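PDB 6GKV: coclaurine N-methyltransferase from Coptis japonica, which transfers a methyl group from S-adenosyl-L-methionine to the ring nitrogen of coclaurine and probably of related tetrahydroisoquinolines in plant alkaloid biosynthesis. Local coordinates for residues K204-L209 and I257-S262; N53-L58 and F264-D269; L114-A119 and L139-K144. All coordinates share one frame; numbering follows the deposited sequence.

Overall arrangement
Interactions 1 and 2 form one continuous patch of packing, their centres about 7 Å apart. Tyr-206 of interaction 1 meets Phe-264 and Phe-267 of interaction 2 edge-to-face, and the loop closed by 53-58 with 264-269 encloses both other contacts along the chain. Of these two, interaction 1 lies nearer the ligands: Ile-258 touches the bound N-methylheliamine, and the side chain of Lys-204 is about 10 Å from S-adenosyl-L-homocysteine. Interaction 2 faces the second subunit. Interaction 3 stands apart, about 25 Å from interaction 1 and 29 Å from interaction 2 between centres, among the helices flanking the Rossmann-like sheet, with the His-140 side chain about 10 Å from S-adenosyl-L-homocysteine.

Interaction 1. Residues K204-L209 and I257-S262; sequences KNYELL and IIPSAS
Ile-257 fits between Lys-204 and Tyr-206, touching each with a different branch. Its CG1 arm takes the lysine: NZ of Lys-204 lies 3.6 Å from CG1 of Ile-257, and CD of Lys-204 passes 3.8 Å from the CD1 methyl of Ile-257. Although CB of Lys-204 sets off away from the strand, a bend at chi2 (-58°) brings the outer chain back across the CG1 arm of the isoleucine. The other branch, CG2, lies anti to the backbone N of Ile-257 and comes 3.8 Å from OH of Tyr-206, the two side chains approaching from opposite directions. This joins the start of helix 206-215, which follows a strand of the central Rossmann-like methyltransferase sheet, to the small two-stranded sheet 235-236/257-258, where Ile-258 touches the bound N-methylheliamine. Cut back to an alanine, Ile-257 would lose both branches, which is likely to open a gap beside the lysine chain and leave OH of Tyr-206 without the methyl that packs on it. That hydroxyl is hydrogen-bonded to the carbonyl O of Phe-200, while Lys-204 O sits 3.5 Å above the centre of one face of the Tyr-206 ring. Asn-205 N-caps the helix, its OD1 accepting from Leu-208 N at 2.9 Å.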
# COMPACT_ATOMS: atom_id res chain seq x y z
N LYS A 204 -6.47 13.15 -12.73
CA LYS A 204 -7.51 12.19 -12.42
C LYS A 204 -7.07 10.79 -12.81
O LYS A 204 -6.67 10.00 -11.95
CB LYS A 204 -8.81 12.55 -13.13
CG LYS A 204 -9.38 13.91 -12.76
CD LYS A 204 -9.63 14.00 -11.26
CE LYS A 204 -10.29 15.34 -10.88
NZ LYS A 204 -10.15 15.59 -9.41
N ASN A 205 -7.14 10.49 -14.10
CA ASN A 205 -6.79 9.16 -14.59
C ASN A 205 -5.27 8.92 -14.61
O ASN A 205 -4.59 9.19 -15.61
CB ASN A 205 -7.36 8.93 -15.99
CG ASN A 205 -7.19 7.49 -16.46
OD1 ASN A 205 -6.24 6.81 -16.09
ND2 ASN A 205 -8.13 7.03 -17.28
N TYR A 206 -4.78 8.34 -13.51
CA TYR A 206 -3.36 8.14 -13.27
C TYR A 206 -2.76 7.04 -14.13
O TYR A 206 -1.58 7.07 -14.48
CB TYR A 206 -3.14 7.80 -11.80
CG TYR A 206 -3.44 8.91 -10.83
CD1 TYR A 206 -2.90 10.17 -10.99
CD2 TYR A 206 -4.27 8.69 -9.73
CE1 TYR A 206 -3.18 11.18 -10.09
CE2 TYR A 206 -4.55 9.69 -8.83
CZ TYR A 206 -4.00 10.93 -9.01
OH TYR A 206 -4.27 11.94 -8.09
N GLU A 207 -3.57 6.05 -14.47
CA GLU A 207 -3.10 5.00 -15.38
C GLU A 207 -2.72 5.62 -16.75
O GLU A 207 -1.68 5.27 -17.32
CB GLU A 207 -4.17 3.90 -15.54
CG GLU A 207 -3.84 2.84 -16.59
CD GLU A 207 -5.05 1.97 -16.95
OE1 GLU A 207 -5.89 1.70 -16.08
OE2 GLU A 207 -5.17 1.57 -18.13
N LEU A 208 -3.55 6.54 -17.26
CA LEU A 208 -3.25 7.18 -18.56
C LEU A 208 -2.08 8.14 -18.44
O LEU A 208 -1.18 8.13 -19.27
CB LEU A 208 -4.47 7.91 -19.13
CG LEU A 208 -5.58 7.02 -19.72
CD1 LEU A 208 -6.72 7.86 -20.26
CD2 LEU A 208 -5.04 6.10 -20.80
N LEU A 209 -2.07 8.95 -17.39
CA LEU A 209 -0.95 9.87 -17.15
C LEU A 209 0.40 9.15 -16.98
O LEU A 209 1.41 9.56 -17.58
CB LEU A 209 -1.24 10.71 -15.90
CG LEU A 209 -0.20 11.80 -15.67
CD1 LEU A 209 -0.14 12.68 -16.91
CD2 LEU A 209 -0.55 12.62 -14.47
N ILE A 257 -7.35 16.09 -5.67
CA ILE A 257 -7.50 14.75 -5.10
C ILE A 257 -6.49 14.58 -3.95
O ILE A 257 -5.34 15.03 -4.05
CB ILE A 257 -7.28 13.63 -6.15
CG1 ILE A 257 -8.54 13.41 -6.98
CG2 ILE A 257 -6.99 12.33 -5.49
CD1 ILE A 257 -8.33 12.40 -8.09
N ILE A 258 -6.94 13.98 -2.85
CA ILE A 258 -6.02 13.59 -1.79
C ILE A 258 -5.78 12.09 -1.84
O ILE A 258 -6.67 11.31 -1.44
CB ILE A 258 -6.54 13.97 -0.39
CG1 ILE A 258 -6.97 15.44 -0.38
CG2 ILE A 258 -5.48 13.68 0.67
CD1 ILE A 258 -5.83 16.40 -0.61
N PRO A 259 -4.62 11.67 -2.36
CA PRO A 259 -4.35 10.22 -2.42
C PRO A 259 -3.97 9.64 -1.04
O PRO A 259 -3.56 10.36 -0.14
CB PRO A 259 -3.17 10.10 -3.42
CG PRO A 259 -2.82 11.54 -3.86
CD PRO A 259 -3.48 12.47 -2.86
N SER A 260 -4.16 8.35 -0.87
CA SER A 260 -3.51 7.62 0.23
C SER A 260 -2.03 7.62 -0.01
O SER A 260 -1.57 7.79 -1.14
CB SER A 260 -4.01 6.19 0.30
OG SER A 260 -3.83 5.60 -0.97
N ALA A 261 -1.27 7.41 1.06
CA ALA A 261 0.17 7.26 0.90
C ALA A 261 0.50 6.06 0.00
O ALA A 261 1.52 6.06 -0.68
CB ALA A 261 0.85 7.14 2.24
N SER A 262 -0.40 5.07 -0.02
CA SER A 262 -0.22 3.84 -0.81
C SER A 262 -0.70 3.91 -2.26
O SER A 262 -0.68 2.90 -2.96
CB SER A 262 -0.99 2.69 -0.16
OG SER A 262 -2.39 2.86 -0.42

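Interaction 2. Residues N53-L58 and F264-D269; sequences NLTHSL and FLYFQD
Apolar contact between Thr-55 and the pair Tyr-266 and Phe-267 joins the two segments. The methyl does most of the touching: CG2 of Thr-55 lies 3.9 Å from CB of Tyr-266 and 4.0 Å from CE2 of Phe-267. It is turned anti to the carbonyl carbon of Thr-55, with OG1 at chi1 51°, which leaves OG1 to hydrogen-bond the backbone O of Gln-52 or of Ile-51, one turn back, while the methyl faces CB of Tyr-266 and the CE2 corner of Phe-267. Carbon also meets a backbone oxygen here, as CZ of Phe-267 comes 3.6 Å from O of Thr-55. The same CZ lies 4.0 Å from CA of Thr-55, so the end of the phenylalanine ring rests against the helix backbone as well as the methyl. In the fold, this packs the later turns of helix 44-58, in the N-terminal part of the chain, against a 3-10 turn and the loop leading to strand 272-279 at the homodimer interface. Hydrogen bonds tie the loop to itself and to its mate: NE2 of Gln-268 donates to Leu-265 O at 2.8 Å, nearly straight at 176° and in its own amide plane. NE2 of Gln-268 also bonds Leu-265 O of the second subunit, and OH of Tyr-266 bonds His-276 of that subunit.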
# COMPACT_ATOMS: atom_id res chain seq x y z
N ASN A 53 -12.34 1.34 -4.92
CA ASN A 53 -13.41 2.08 -5.54
C ASN A 53 -12.86 3.31 -6.22
O ASN A 53 -13.21 3.61 -7.37
CB ASN A 53 -14.45 2.48 -4.50
CG ASN A 53 -15.26 1.30 -4.02
OD1 ASN A 53 -15.17 0.22 -4.59
ND2 ASN A 53 -16.06 1.51 -2.97
N LEU A 54 -11.96 4.00 -5.54
CA LEU A 54 -11.35 5.18 -6.12
C LEU A 54 -10.32 4.84 -7.22
O LEU A 54 -10.35 5.42 -8.30
CB LEU A 54 -10.73 6.05 -5.03
CG LEU A 54 -10.32 7.44 -5.51
CD1 LEU A 54 -11.48 8.10 -6.25
CD2 LEU A 54 -9.84 8.31 -4.37
N THR A 55 -9.41 3.90 -6.97
CA THR A 55 -8.42 3.54 -8.00
C THR A 55 -9.12 3.15 -9.30
O THR A 55 -8.66 3.49 -10.39
CB THR A 55 -7.50 2.39 -7.58
OG1 THR A 55 -8.29 1.30 -7.11
CG2 THR A 55 -6.56 2.84 -6.46
N HIS A 56 -10.25 2.47 -9.18
CA HIS A 56 -10.95 1.96 -10.35
C HIS A 56 -11.75 3.05 -11.08
O HIS A 56 -11.80 3.07 -12.32
CB HIS A 56 -11.87 0.82 -9.95
CG HIS A 56 -11.16 -0.49 -9.80
ND1 HIS A 56 -10.30 -0.76 -8.75
CD2 HIS A 56 -11.15 -1.60 -10.58
CE1 HIS A 56 -9.80 -1.97 -8.89
NE2 HIS A 56 -10.30 -2.50 -10.00
N SER A 57 -12.37 3.94 -10.32
CA SER A 57 -13.21 4.97 -10.94
C SER A 57 -12.34 5.97 -11.70
O SER A 57 -12.74 6.46 -12.75
CB SER A 57 -14.09 5.67 -9.89
OG SER A 57 -13.32 6.27 -8.86
N LEU A 58 -11.15 6.26 -11.17
CA LEU A 58 -10.23 7.16 -11.85
C LEU A 58 -9.81 6.63 -13.22
O LEU A 58 -9.65 7.42 -14.17
CB LEU A 58 -9.00 7.43 -10.98
CG LEU A 58 -9.34 8.22 -9.70
CD1 LEU A 58 -8.14 8.31 -8.79
CD2 LEU A 58 -9.84 9.62 -10.02
N PHE A 264 -0.26 5.21 -5.45
CA PHE A 264 0.33 4.97 -6.75
C PHE A 264 1.00 3.62 -6.81
O PHE A 264 1.44 3.19 -7.86
CB PHE A 264 1.27 6.10 -7.08
CG PHE A 264 0.56 7.42 -7.13
CD1 PHE A 264 -0.40 7.66 -8.09
CD2 PHE A 264 0.82 8.41 -6.19
CE1 PHE A 264 -1.10 8.87 -8.14
CE2 PHE A 264 0.14 9.62 -6.23
CZ PHE A 264 -0.83 9.85 -7.20
N LEU A 265 1.03 2.92 -5.67
CA LEU A 265 1.39 1.52 -5.65
C LEU A 265 0.40 0.74 -6.51
O LEU A 265 0.66 -0.40 -6.92
CB LEU A 265 1.40 0.97 -4.22
CG LEU A 265 2.39 1.62 -3.22
CD1 LEU A 265 2.34 0.93 -1.87
CD2 LEU A 265 3.83 1.66 -3.74
N TYR A 266 -0.76 1.36 -6.79
CA TYR A 266 -1.84 0.67 -7.49
C TYR A 266 -1.87 1.05 -8.95
O TYR A 266 -2.78 0.67 -9.68
CB TYR A 266 -3.18 0.98 -6.84
CG TYR A 266 -3.41 0.29 -5.50
CD1 TYR A 266 -3.71 -1.08 -5.45
CD2 TYR A 266 -3.33 0.99 -4.31
CE1 TYR A 266 -3.92 -1.73 -4.25
CE2 TYR A 266 -3.54 0.34 -3.07
CZ TYR A 266 -3.84 -1.01 -3.06
OH TYR A 266 -4.07 -1.66 -1.86
N PHE A 267 -0.87 1.83 -9.36
CA PHE A 267 -0.78 2.32 -10.73
C PHE A 267 0.62 1.99 -11.29
O PHE A 267 1.46 2.86 -11.50
CB PHE A 267 -1.08 3.83 -10.79
CG PHE A 267 -2.54 4.16 -10.59
CD1 PHE A 267 -3.46 4.04 -11.64
CD2 PHE A 267 -3.01 4.58 -9.35
CE1 PHE A 267 -4.81 4.32 -11.46
CE2 PHE A 267 -4.36 4.83 -9.14
CZ PHE A 267 -5.26 4.71 -10.21
N GLN A 268 0.84 0.69 -11.49
CA GLN A 268 2.16 0.18 -11.83
C GLN A 268 2.11 -0.69 -13.08
O GLN A 268 2.89 -1.63 -13.21
CB GLN A 268 2.75 -0.62 -10.66
CG GLN A 268 3.11 0.26 -9.49
CD GLN A 268 4.00 -0.42 -8.47
OE1 GLN A 268 5.20 -0.55 -8.66
NE2 GLN A 268 3.41 -0.85 -7.36
N ASP A 269 1.19 -0.35 -13.98
CA ASP A 269 1.08 -1.02 -15.27
C ASP A 269 2.27 -0.74 -16.20
O ASP A 269 2.56 -1.56 -17.06
CB ASP A 269 -0.21 -0.62 -15.96
CG ASP A 269 -1.43 -1.19 -15.29
OD1 ASP A 269 -1.27 -2.00 -14.36
OD2 ASP A 269 -2.55 -0.85 -15.70

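Interaction 3. Residues L114-A119 and L139-K144; sequences LYCERA and LHVAQK
A small helix-to-helix contact, made largely by one sulfur atom, joins helix 104-118 to helix 136-143 on the Rossmann-like methyltransferase domain. Cys-116 and Val-141 have the nearest alpha carbons, with 7.6 Å between their CA atoms, and the SG of Cys-116 bridges the space from one helix to the other. It reaches CG2 of Val-141 at 3.8 Å, an apolar touch; the position anti to the carbonyl carbon of Val-141 turns that methyl toward the sulfur. The same sulfur lies at the edge of the His-140 ring, 5.0 Å from its centroid and 85° off the ring normal. Within that edge ND1 of His-140 is the nearest atom, 4.1 Å from SG of Cys-116, and the imidazole swings there with CG anti to the backbone N of His-140 (chi1 179°). Strand 126-130 lies between the two helices in sequence, and the glycine-rich turn after it, which resembles the Rossmann-type GxGxxA pattern, leads into helix 136-143. His-140 also rests on Leu-112 and Asp-113, and Cys-116 on Tyr-145. With no hydrogen bond or salt bridge across the two segments, their contact depends on van der Waals packing and on the sulfur meeting the edge of the imidazole, near its plane.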
# COMPACT_ATOMS: atom_id res chain seq x y z
N LEU A 114 17.11 16.75 -1.01
CA LEU A 114 16.53 15.43 -0.78
C LEU A 114 15.94 14.81 -2.06
O LEU A 114 15.99 13.60 -2.25
CB LEU A 114 15.47 15.52 0.33
CG LEU A 114 14.83 14.21 0.78
CD1 LEU A 114 15.87 13.13 1.11
CD2 LEU A 114 13.87 14.44 1.94
N TYR A 115 15.39 15.65 -2.94
CA TYR A 115 14.88 15.18 -4.22
C TYR A 115 16.00 14.60 -5.08
O TYR A 115 15.83 13.57 -5.72
CB TYR A 115 14.21 16.31 -5.00
CG TYR A 115 12.94 16.87 -4.41
CD1 TYR A 115 12.10 16.08 -3.65
CD2 TYR A 115 12.56 18.20 -4.65
CE1 TYR A 115 10.91 16.59 -3.16
CE2 TYR A 115 11.40 18.73 -4.14
CZ TYR A 115 10.58 17.92 -3.37
OH TYR A 115 9.42 18.45 -2.85
N CYS A 116 17.14 15.30 -5.09
CA CYS A 116 18.28 14.88 -5.89
C CYS A 116 18.87 13.60 -5.37
O CYS A 116 19.33 12.77 -6.14
CB CYS A 116 19.35 15.96 -5.91
SG CYS A 116 18.73 17.52 -6.50
N GLU A 117 18.85 13.46 -4.06
CA GLU A 117 19.30 12.25 -3.39
C GLU A 117 18.41 11.08 -3.77
O GLU A 117 18.88 10.06 -4.28
CB GLU A 117 19.31 12.48 -1.88
CG GLU A 117 19.82 11.34 -1.00
CD GLU A 117 19.86 11.75 0.47
OE1 GLU A 117 20.05 12.96 0.75
OE2 GLU A 117 19.67 10.88 1.35
N ARG A 118 17.10 11.25 -3.57
CA ARG A 118 16.17 10.14 -3.73
C ARG A 118 15.90 9.79 -5.20
O ARG A 118 15.60 8.65 -5.53
CB ARG A 118 14.86 10.46 -2.99
CG ARG A 118 15.06 10.51 -1.48
CD ARG A 118 13.75 10.48 -0.71
NE ARG A 118 13.99 10.24 0.71
CZ ARG A 118 13.09 10.41 1.67
NH1 ARG A 118 11.87 10.83 1.39
NH2 ARG A 118 13.43 10.16 2.92
N ALA A 119 16.03 10.77 -6.08
CA ALA A 119 15.92 10.51 -7.51
C ALA A 119 17.28 10.13 -8.10
O ALA A 119 17.37 9.71 -9.25
CB ALA A 119 15.34 11.71 -8.24
N LEU A 139 16.08 25.14 -11.46
CA LEU A 139 17.24 26.01 -11.27
C LEU A 139 18.28 25.38 -10.35
O LEU A 139 19.49 25.55 -10.55
CB LEU A 139 16.79 27.37 -10.72
CG LEU A 139 15.70 27.99 -11.59
CD1 LEU A 139 15.20 29.36 -11.05
CD2 LEU A 139 16.21 28.08 -13.02
N HIS A 140 17.81 24.66 -9.35
CA HIS A 140 18.67 24.07 -8.34
C HIS A 140 19.49 22.93 -8.93
O HIS A 140 20.71 22.86 -8.76
CB HIS A 140 17.84 23.58 -7.15
CG HIS A 140 18.64 22.93 -6.07
ND1 HIS A 140 18.89 21.58 -6.04
CD2 HIS A 140 19.23 23.45 -4.97
CE1 HIS A 140 19.61 21.29 -4.96
NE2 HIS A 140 19.83 22.41 -4.30
N VAL A 141 18.80 22.03 -9.63
CA VAL A 141 19.47 20.92 -10.31
C VAL A 141 20.38 21.46 -11.41
O VAL A 141 21.51 21.00 -11.57
CB VAL A 141 18.45 19.92 -10.90
CG1 VAL A 141 19.12 18.91 -11.82
CG2 VAL A 141 17.70 19.21 -9.79
N ALA A 142 19.88 22.45 -12.16
CA ALA A 142 20.68 23.05 -13.23
C ALA A 142 21.98 23.57 -12.66
O ALA A 142 23.03 23.38 -13.25
CB ALA A 142 19.92 24.17 -13.92
N GLN A 143 21.90 24.20 -11.49
CA GLN A 143 23.03 24.97 -11.03
C GLN A 143 24.26 24.15 -10.79
O GLN A 143 25.21 24.29 -11.56
CB GLN A 143 22.66 25.82 -9.80
CG GLN A 143 22.49 27.23 -10.30
CD GLN A 143 22.21 28.26 -9.26
OE1 GLN A 143 21.06 28.66 -9.07
NE2 GLN A 143 23.26 28.76 -8.62
N LYS A 144 24.29 23.31 -9.77
CA LYS A 144 25.52 22.53 -9.62
C LYS A 144 25.36 21.06 -10.00
O LYS A 144 25.83 20.15 -9.31
CB LYS A 144 26.11 22.68 -8.21
CG LYS A 144 26.62 24.09 -7.91
CD LYS A 144 27.51 24.65 -9.04
CE LYS A 144 28.90 24.03 -9.18
NZ LYS A 144 29.70 24.77 -10.22